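Local coordinates for multicopper oxidase (Aquifex aeolicus, PDB 6TTD), which probably couples the one-electron oxidation of metal ions or other substrates to the reduction of dioxygen to water at its copper centres, at residues P452-G457 and L506-I511; F458-L463 and G476-V481; L441-N446 and V489-D494. All blocks are in the same frame, centred on the assembly; numbering follows the deposited sequence.

Contact 1. Residues P452-G457 and L506-I511; sequences PMHIHG and LLHCHI. With CU (copper (II) ion), chain E; CU (copper (II) ion), chain D; CU (copper (II) ion), chain C; CU (copper (II) ion), chain F.
Strands 452-455 and 506-509 run antiparallel, their axes 4.7 Å apart at closest approach, with His454 and His508 as a hydrogen-bonded pair between the non-hydrogen-bonded pairs Met453-Cys509 and Ile455-Leu507. His454 and His508 point from the same face and form an offset edge-to-face pair, the edge of His454 toward the face of His508, planes at 85°. NE2 of His454 binds one copper at 1.9 Å, and its ND1 bonds to Asp479 O. NE2 of His456 and NE2 of His508 meet at a second copper and stand 3.3 Å apart, held by the shared metal and not by a hydrogen bond. His456 ND1 bonds to Asp129 OD2. The His456 ring lies flat over Leu506, whose CB sits 3.7 Å from the ring centroid. His508 CG lies between its backbone N and carbonyl carbon (chi1 66°). Its ND1 donates to Cys509 O, almost straight at the hydrogen but reaching the carbonyl from above its plane, which helps fix the ring's rotation. The paired His-X-His and His-Cys-His motifs are the copper signature of multicopper oxidases: Cys509 SG binds the type 1 copper at 2.2 Å, while its neighbours His508 and His510 reach the trinuclear cluster. His161 is the third histidine on the copper shared by His456 and His508. Ile511 N donates to Cys509 SG. Pro452 CD packs tightly on Ile511 CG1 at 3.4 Å and also touches Cys509 SG. A glycine in place of Pro452 would probably open a gap beside the sulfur and leave Ile511 freer to turn.

Contact 2. Residues F458-L463 and G476-V481; sequences FQFQVL and GWKDTV
Phe460 and Lys478 form a single antiparallel bridge, with Phe460 N bonded to Lys478 O at 2.7 Å and Lys478 N bonded to Phe460 O at 2.8 Å. The tight part is the Phe460 ring. With CG between the backbone N and the carbonyl carbon (chi1 55°), the ring folds back across the bridge, and Lys478 O lies over its centre, 3.4 Å above the plane. Lys478 CB touches CE1 of the ring, and Val481 CB lies 4.0 Å from CZ. Val462 CG2 meets Val481 CG2.

The partly exposed side is built on Trp477. Gln461 NE2 sits over one face of the indole, 3.2 Å from CZ2, with the amide tilted 54° from the ring; its amide ends are bonded to Ile388 and Thr386. Here a water accepts from Val462 N and donates to Gly476 O. On the buried side, another water joins Asp479 OD2 to Gln459 NE2, which also bonds to Asp151 OD1. Asp479 also pairs with Arg300 and accepts at OD1 from His120, a ligand of the copper cluster. This implies a second-shell role for Asp479, whose carboxylate probably helps orient that histidine and may polarise its ring.

Contact 3. Residues L441-N446 and V489-D494; sequences LEYVNN and VRIAVD
Glu442 sends CG directly away from its backbone N (chi1 175°) and the chain runs on extended, while Arg490 is bent at chi3 (64°), and this brings carboxylate and guanidinium together. Arg490 NH1 donates to Glu442 OE1 at 3.1 Å in a salt bridge. The oxygen lies close to the guanidinium plane, at its edge, but NH1 comes to it from above the carboxylate plane. The two groups are turned 57° against each other. The aliphatic parts join in: Glu442 CG rests 3.9 Å from Arg490 CG, and OE1 also lies near Arg490 CD. The second carboxylate oxygen, OE2, pairs with Arg397, so each carboxylate oxygen has an arginine partner, which probably stabilises the charge.

Glu442 and Arg490 form the central non-hydrogen-bonded pair of the two antiparallel strands. Leu441-Ile491 and Tyr443-Val489 are hydrogen-bonded pairs, each closed by two backbone bonds. Their side chains take the other face. There Leu441 CB meets Ile491 CG1 at 3.8 Å, and Ile491 CD1 reaches Tyr443 CE2 at 3.9 Å. Leu441 CG also touches Val493 CG2, two residues beyond Ile491.

The face of Glu442 and Arg490 carries the salt bridge and is partly exposed; the face of Leu441, Tyr443, Val489 and Ile491 is buried, as in the sandwiched sheets of a cupredoxin domain. Strand 437-445 is flanked in its sheet by strands 394-402 and 488-495, and strand 461-465 follows on the far edge of 488-495. Across the buried face, Tyr443 and Val493 pack on strand 451-455 of the facing sheet.

Overall arrangement
Contact 1 carries five of the copper ligands; contact 2 extends its sheet, and contact 3 belongs to the sheet that faces it. Contact 2 adjoins contact 1 through Met453 N, which bonds to Val481 O at 2.9 Å. His454 ND1 also bonds to Asp479 O at 2.7 Å, so contact 2 probably helps to position a copper ligand. From contact 3, Tyr443 CZ packs 3.4 Å from Met453 CB, with the side chain of Tyr443 about 10 Å from a copper ion. Residues 458-463 bridge the two layers: Gln461 O bonds to Ala492 N at 2.7 Å, and Phe460 packs on Ile491. The centres of contacts 1 and 3 are about 12 Å apart.

Contact 1. Residues P452-G457 and L506-I511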
# COMPACT_ATOMS: atom_id res chain seq x y z
N PRO A 452 -9.03 -5.99 -4.19
CA PRO A 452 -8.19 -5.96 -2.99
C PRO A 452 -8.87 -5.15 -1.91
O PRO A 452 -8.91 -3.91 -2.03
CB PRO A 452 -6.88 -5.35 -3.49
CG PRO A 452 -7.28 -4.42 -4.68
CD PRO A 452 -8.62 -5.00 -5.22
N MET A 453 -9.52 -5.83 -0.94
CA MET A 453 -10.40 -5.18 0.03
C MET A 453 -9.59 -4.72 1.25
O MET A 453 -8.89 -5.51 1.89
CB MET A 453 -11.56 -6.08 0.50
CG MET A 453 -12.47 -6.46 -0.65
SD MET A 453 -13.19 -5.04 -1.54
CE MET A 453 -14.28 -4.36 -0.27
N HIS A 454 -9.75 -3.43 1.58
CA HIS A 454 -8.96 -2.72 2.58
C HIS A 454 -9.93 -2.15 3.62
O HIS A 454 -11.03 -1.70 3.26
CB HIS A 454 -8.16 -1.63 1.86
CG HIS A 454 -7.51 -0.64 2.77
ND1 HIS A 454 -6.65 -1.03 3.78
CD2 HIS A 454 -7.60 0.72 2.83
CE1 HIS A 454 -6.22 0.05 4.41
NE2 HIS A 454 -6.80 1.12 3.86
N ILE A 455 -9.55 -2.19 4.90
CA ILE A 455 -10.27 -1.45 5.93
C ILE A 455 -9.32 -0.43 6.54
O ILE A 455 -8.13 -0.71 6.72
CB ILE A 455 -10.89 -2.33 7.04
CG1 ILE A 455 -9.79 -3.11 7.81
CG2 ILE A 455 -11.94 -3.28 6.46
CD1 ILE A 455 -10.33 -3.97 9.03
N HIS A 456 -9.85 0.76 6.82
CA HIS A 456 -9.15 1.72 7.65
C HIS A 456 -9.26 1.28 9.12
O HIS A 456 -10.15 0.48 9.49
CB HIS A 456 -9.75 3.12 7.48
CG HIS A 456 -9.57 3.71 6.11
ND1 HIS A 456 -9.47 5.09 5.89
CD2 HIS A 456 -9.50 3.12 4.89
CE1 HIS A 456 -9.36 5.30 4.58
NE2 HIS A 456 -9.37 4.13 3.96
N GLY A 457 -8.40 1.86 9.96
CA GLY A 457 -8.55 1.81 11.40
C GLY A 457 -7.83 0.69 12.10
O GLY A 457 -7.32 0.89 13.21
N LEU A 506 -13.45 3.65 6.97
CA LEU A 506 -13.87 3.15 5.66
C LEU A 506 -13.59 1.66 5.50
O LEU A 506 -12.65 1.11 6.07
CB LEU A 506 -13.12 3.90 4.55
CG LEU A 506 -13.41 5.39 4.57
CD1 LEU A 506 -12.55 6.00 3.53
CD2 LEU A 506 -14.88 5.55 4.18
N LEU A 507 -14.40 1.01 4.69
CA LEU A 507 -14.10 -0.31 4.18
C LEU A 507 -14.29 -0.21 2.67
O LEU A 507 -15.36 0.25 2.24
CB LEU A 507 -15.05 -1.35 4.79
CG LEU A 507 -14.93 -2.77 4.25
CD1 LEU A 507 -15.45 -3.79 5.24
CD2 LEU A 507 -15.67 -2.93 2.93
N HIS A 508 -13.27 -0.55 1.87
CA HIS A 508 -13.45 -0.31 0.44
C HIS A 508 -12.45 -1.12 -0.38
O HIS A 508 -11.49 -1.70 0.13
CB HIS A 508 -13.30 1.18 0.09
CG HIS A 508 -11.90 1.73 0.30
ND1 HIS A 508 -10.89 1.64 -0.66
CD2 HIS A 508 -11.37 2.43 1.33
CE1 HIS A 508 -9.81 2.25 -0.20
NE2 HIS A 508 -10.07 2.75 1.00
N CYS A 509 -12.73 -1.16 -1.67
CA CYS A 509 -11.81 -1.78 -2.63
C CYS A 509 -10.64 -0.83 -2.90
O CYS A 509 -10.82 0.40 -2.99
CB CYS A 509 -12.55 -2.13 -3.92
SG CYS A 509 -11.50 -2.89 -5.09
N HIS A 510 -9.44 -1.41 -3.03
CA HIS A 510 -8.29 -0.57 -3.32
C HIS A 510 -7.89 -0.57 -4.79
O HIS A 510 -6.82 -0.08 -5.14
CB HIS A 510 -7.11 -0.98 -2.45
CG HIS A 510 -6.20 0.17 -2.12
ND1 HIS A 510 -5.35 0.71 -3.05
CD2 HIS A 510 -6.03 0.88 -0.97
CE1 HIS A 510 -4.66 1.70 -2.48
NE2 HIS A 510 -5.04 1.81 -1.22
N ILE A 511 -8.74 -1.09 -5.68
CA ILE A 511 -8.64 -0.66 -7.06
C ILE A 511 -9.21 0.76 -7.09
O ILE A 511 -10.40 0.99 -6.79
CB ILE A 511 -9.37 -1.64 -8.00
CG1 ILE A 511 -8.60 -3.00 -7.98
CG2 ILE A 511 -9.44 -1.05 -9.46
CD1 ILE A 511 -9.38 -4.14 -8.60
CU CU E . -6.36 2.98 4.05
CU CU D . -8.95 4.18 2.01
CU CU C . -12.74 -3.58 -6.74
CU CU F . -4.39 3.20 0.34

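Contact 2. Residues F458-L463 and G476-V481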
# COMPACT_ATOMS: atom_id res chain seq x y z
N PHE A 458 -7.79 -0.51 11.49
CA PHE A 458 -7.21 -1.70 12.12
C PHE A 458 -6.50 -2.54 11.07
O PHE A 458 -6.91 -2.55 9.90
CB PHE A 458 -8.30 -2.58 12.79
CG PHE A 458 -9.21 -1.81 13.70
CD1 PHE A 458 -8.80 -1.53 15.03
CD2 PHE A 458 -10.43 -1.30 13.24
CE1 PHE A 458 -9.62 -0.76 15.87
CE2 PHE A 458 -11.28 -0.54 14.10
CZ PHE A 458 -10.87 -0.26 15.40
N GLN A 459 -5.46 -3.29 11.50
CA GLN A 459 -5.01 -4.44 10.71
C GLN A 459 -5.91 -5.64 11.01
O GLN A 459 -6.76 -5.58 11.90
CB GLN A 459 -3.54 -4.77 10.99
CG GLN A 459 -2.59 -3.69 10.49
CD GLN A 459 -2.49 -2.51 11.44
OE1 GLN A 459 -2.79 -2.64 12.61
NE2 GLN A 459 -2.06 -1.37 10.94
N PHE A 460 -5.70 -6.74 10.30
CA PHE A 460 -6.50 -7.93 10.55
C PHE A 460 -5.65 -9.16 10.25
O PHE A 460 -4.52 -9.06 9.74
CB PHE A 460 -7.79 -7.91 9.69
CG PHE A 460 -7.51 -7.74 8.23
CD1 PHE A 460 -7.07 -8.85 7.46
CD2 PHE A 460 -7.69 -6.48 7.62
CE1 PHE A 460 -6.77 -8.68 6.08
CE2 PHE A 460 -7.40 -6.29 6.28
CZ PHE A 460 -6.95 -7.37 5.50
N GLN A 461 -6.18 -10.34 10.58
CA GLN A 461 -5.52 -11.60 10.28
C GLN A 461 -6.39 -12.41 9.33
O GLN A 461 -7.61 -12.55 9.56
CB GLN A 461 -5.23 -12.39 11.57
CG GLN A 461 -4.24 -11.57 12.41
CD GLN A 461 -3.95 -12.17 13.77
OE1 GLN A 461 -4.53 -13.20 14.13
NE2 GLN A 461 -3.01 -11.55 14.51
N VAL A 462 -5.80 -12.89 8.25
CA VAL A 462 -6.55 -13.66 7.28
C VAL A 462 -6.76 -15.05 7.87
O VAL A 462 -5.78 -15.71 8.28
CB VAL A 462 -5.82 -13.72 5.93
CG1 VAL A 462 -6.68 -14.50 4.88
CG2 VAL A 462 -5.52 -12.28 5.43
N LEU A 463 -8.01 -15.48 7.94
CA LEU A 463 -8.34 -16.77 8.52
C LEU A 463 -8.38 -17.87 7.47
O LEU A 463 -7.89 -18.96 7.74
CB LEU A 463 -9.70 -16.76 9.21
CG LEU A 463 -9.82 -15.81 10.39
CD1 LEU A 463 -11.24 -15.83 10.98
CD2 LEU A 463 -8.70 -16.12 11.43
N GLY A 476 0.67 -13.05 9.06
CA GLY A 476 0.93 -11.85 9.84
C GLY A 476 -0.27 -10.93 9.94
O GLY A 476 -1.43 -11.36 9.92
N TRP A 477 0.02 -9.65 10.08
CA TRP A 477 -0.99 -8.61 10.22
C TRP A 477 -1.16 -7.91 8.88
O TRP A 477 -0.20 -7.32 8.36
CB TRP A 477 -0.53 -7.60 11.27
CG TRP A 477 -0.62 -8.03 12.69
CD1 TRP A 477 0.42 -8.30 13.56
CD2 TRP A 477 -1.82 -8.12 13.45
NE1 TRP A 477 -0.09 -8.60 14.83
CE2 TRP A 477 -1.46 -8.50 14.78
CE3 TRP A 477 -3.18 -7.91 13.14
CZ2 TRP A 477 -2.43 -8.68 15.81
CZ3 TRP A 477 -4.16 -8.09 14.17
CH2 TRP A 477 -3.76 -8.48 15.48
N LYS A 478 -2.35 -7.98 8.31
CA LYS A 478 -2.65 -7.41 7.00
C LYS A 478 -3.59 -6.22 7.10
O LYS A 478 -4.34 -6.08 8.07
CB LYS A 478 -3.30 -8.46 6.10
CG LYS A 478 -2.43 -9.66 5.80
CD LYS A 478 -1.42 -9.35 4.69
CE LYS A 478 -2.09 -9.16 3.27
NZ LYS A 478 -1.01 -8.80 2.21
N ASP A 479 -3.61 -5.38 6.04
CA ASP A 479 -4.66 -4.35 5.96
C ASP A 479 -5.35 -4.31 4.60
O ASP A 479 -6.38 -3.62 4.48
CB ASP A 479 -4.13 -2.96 6.38
CG ASP A 479 -3.29 -2.26 5.31
OD1 ASP A 479 -3.54 -2.41 4.09
OD2 ASP A 479 -2.34 -1.54 5.72
N THR A 480 -4.87 -5.08 3.61
CA THR A 480 -5.50 -5.24 2.29
C THR A 480 -5.43 -6.71 1.87
O THR A 480 -4.35 -7.30 1.89
CB THR A 480 -4.79 -4.38 1.26
OG1 THR A 480 -4.87 -3.01 1.67
CG2 THR A 480 -5.43 -4.54 -0.10
N VAL A 481 -6.57 -7.32 1.48
CA VAL A 481 -6.58 -8.75 1.14
C VAL A 481 -7.18 -8.93 -0.26
O VAL A 481 -8.25 -8.40 -0.59
CB VAL A 481 -7.30 -9.60 2.22
CG1 VAL A 481 -8.86 -9.24 2.38
CG2 VAL A 481 -7.03 -11.15 2.05
O HOH W 1 -1.10 -1.65 8.10
O HOH W 2 -3.01 -12.63 8.13

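Contact 3. Residues L441-N446 and V489-D494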
# COMPACT_ATOMS: atom_id res chain seq x y z
N LEU A 441 -14.95 -10.73 9.19
CA LEU A 441 -15.52 -10.19 7.96
C LEU A 441 -15.39 -11.27 6.93
O LEU A 441 -14.30 -11.80 6.73
CB LEU A 441 -14.78 -8.94 7.47
CG LEU A 441 -14.77 -7.79 8.46
CD1 LEU A 441 -14.11 -6.55 7.85
CD2 LEU A 441 -16.19 -7.53 8.88
N GLU A 442 -16.50 -11.62 6.29
CA GLU A 442 -16.47 -12.63 5.26
C GLU A 442 -16.82 -12.00 3.92
O GLU A 442 -17.99 -11.65 3.67
CB GLU A 442 -17.44 -13.77 5.58
CG GLU A 442 -17.51 -14.77 4.46
CD GLU A 442 -18.42 -15.93 4.81
OE1 GLU A 442 -17.92 -16.89 5.44
OE2 GLU A 442 -19.64 -15.84 4.48
N TYR A 443 -15.79 -11.81 3.08
CA TYR A 443 -15.94 -11.29 1.74
C TYR A 443 -16.37 -12.41 0.81
O TYR A 443 -15.71 -13.45 0.71
CB TYR A 443 -14.63 -10.67 1.20
CG TYR A 443 -14.14 -9.45 1.92
CD1 TYR A 443 -14.86 -8.25 1.86
CD2 TYR A 443 -12.96 -9.50 2.68
CE1 TYR A 443 -14.40 -7.12 2.52
CE2 TYR A 443 -12.49 -8.36 3.33
CZ TYR A 443 -13.22 -7.18 3.24
OH TYR A 443 -12.77 -6.07 3.90
N VAL A 444 -17.43 -12.16 0.07
CA VAL A 444 -17.93 -13.10 -0.91
C VAL A 444 -17.91 -12.37 -2.24
O VAL A 444 -18.73 -11.49 -2.49
CB VAL A 444 -19.33 -13.59 -0.52
CG1 VAL A 444 -19.95 -14.53 -1.57
CG2 VAL A 444 -19.25 -14.25 0.87
N ASN A 445 -16.95 -12.68 -3.10
CA ASN A 445 -16.82 -11.98 -4.38
C ASN A 445 -17.71 -12.64 -5.45
O ASN A 445 -17.31 -13.63 -6.10
CB ASN A 445 -15.35 -11.96 -4.79
CG ASN A 445 -15.12 -11.13 -6.04
OD1 ASN A 445 -16.07 -10.54 -6.60
ND2 ASN A 445 -13.84 -11.00 -6.44
N ASN A 446 -18.90 -12.11 -5.64
CA ASN A 446 -19.77 -12.61 -6.71
C ASN A 446 -19.58 -11.84 -8.00
O ASN A 446 -20.55 -11.52 -8.70
CB ASN A 446 -21.23 -12.53 -6.27
CG ASN A 446 -21.58 -13.55 -5.24
OD1 ASN A 446 -20.97 -14.61 -5.19
ND2 ASN A 446 -22.58 -13.23 -4.39
N VAL A 489 -13.38 -15.07 1.31
CA VAL A 489 -12.23 -14.88 2.19
C VAL A 489 -12.72 -14.39 3.55
O VAL A 489 -13.49 -13.43 3.61
CB VAL A 489 -11.22 -13.87 1.61
CG1 VAL A 489 -10.02 -13.65 2.59
CG2 VAL A 489 -10.77 -14.36 0.25
N ARG A 490 -12.26 -15.04 4.63
CA ARG A 490 -12.60 -14.67 6.00
C ARG A 490 -11.39 -14.06 6.67
O ARG A 490 -10.30 -14.65 6.64
CB ARG A 490 -13.07 -15.89 6.79
CG ARG A 490 -14.48 -16.32 6.36
CD ARG A 490 -14.85 -17.73 6.80
NE ARG A 490 -14.92 -17.89 8.25
CZ ARG A 490 -16.06 -17.94 8.96
NH1 ARG A 490 -17.25 -17.83 8.34
NH2 ARG A 490 -16.00 -18.12 10.29
N ILE A 491 -11.56 -12.89 7.25
CA ILE A 491 -10.50 -12.24 8.00
C ILE A 491 -11.06 -11.96 9.38
O ILE A 491 -12.26 -11.78 9.55
CB ILE A 491 -10.00 -10.93 7.31
CG1 ILE A 491 -11.11 -9.87 7.22
CG2 ILE A 491 -9.55 -11.29 5.91
CD1 ILE A 491 -10.60 -8.54 6.68
N ALA A 492 -10.17 -11.95 10.36
CA ALA A 492 -10.53 -11.65 11.73
C ALA A 492 -9.99 -10.27 12.09
O ALA A 492 -8.80 -9.98 11.85
CB ALA A 492 -9.98 -12.71 12.69
N VAL A 493 -10.85 -9.45 12.68
CA VAL A 493 -10.51 -8.08 13.08
C VAL A 493 -10.76 -7.93 14.58
O VAL A 493 -11.89 -8.13 15.05
CB VAL A 493 -11.30 -7.03 12.30
CG1 VAL A 493 -10.60 -5.67 12.45
CG2 VAL A 493 -11.42 -7.47 10.84
N ASP A 494 -9.70 -7.58 15.31
CA ASP A 494 -9.82 -7.17 16.71
C ASP A 494 -9.99 -5.64 16.73
O ASP A 494 -9.04 -4.88 16.55
CB ASP A 494 -8.60 -7.64 17.50
CG ASP A 494 -8.68 -7.28 18.97
OD1 ASP A 494 -9.67 -6.67 19.41
OD2 ASP A 494 -7.72 -7.53 19.70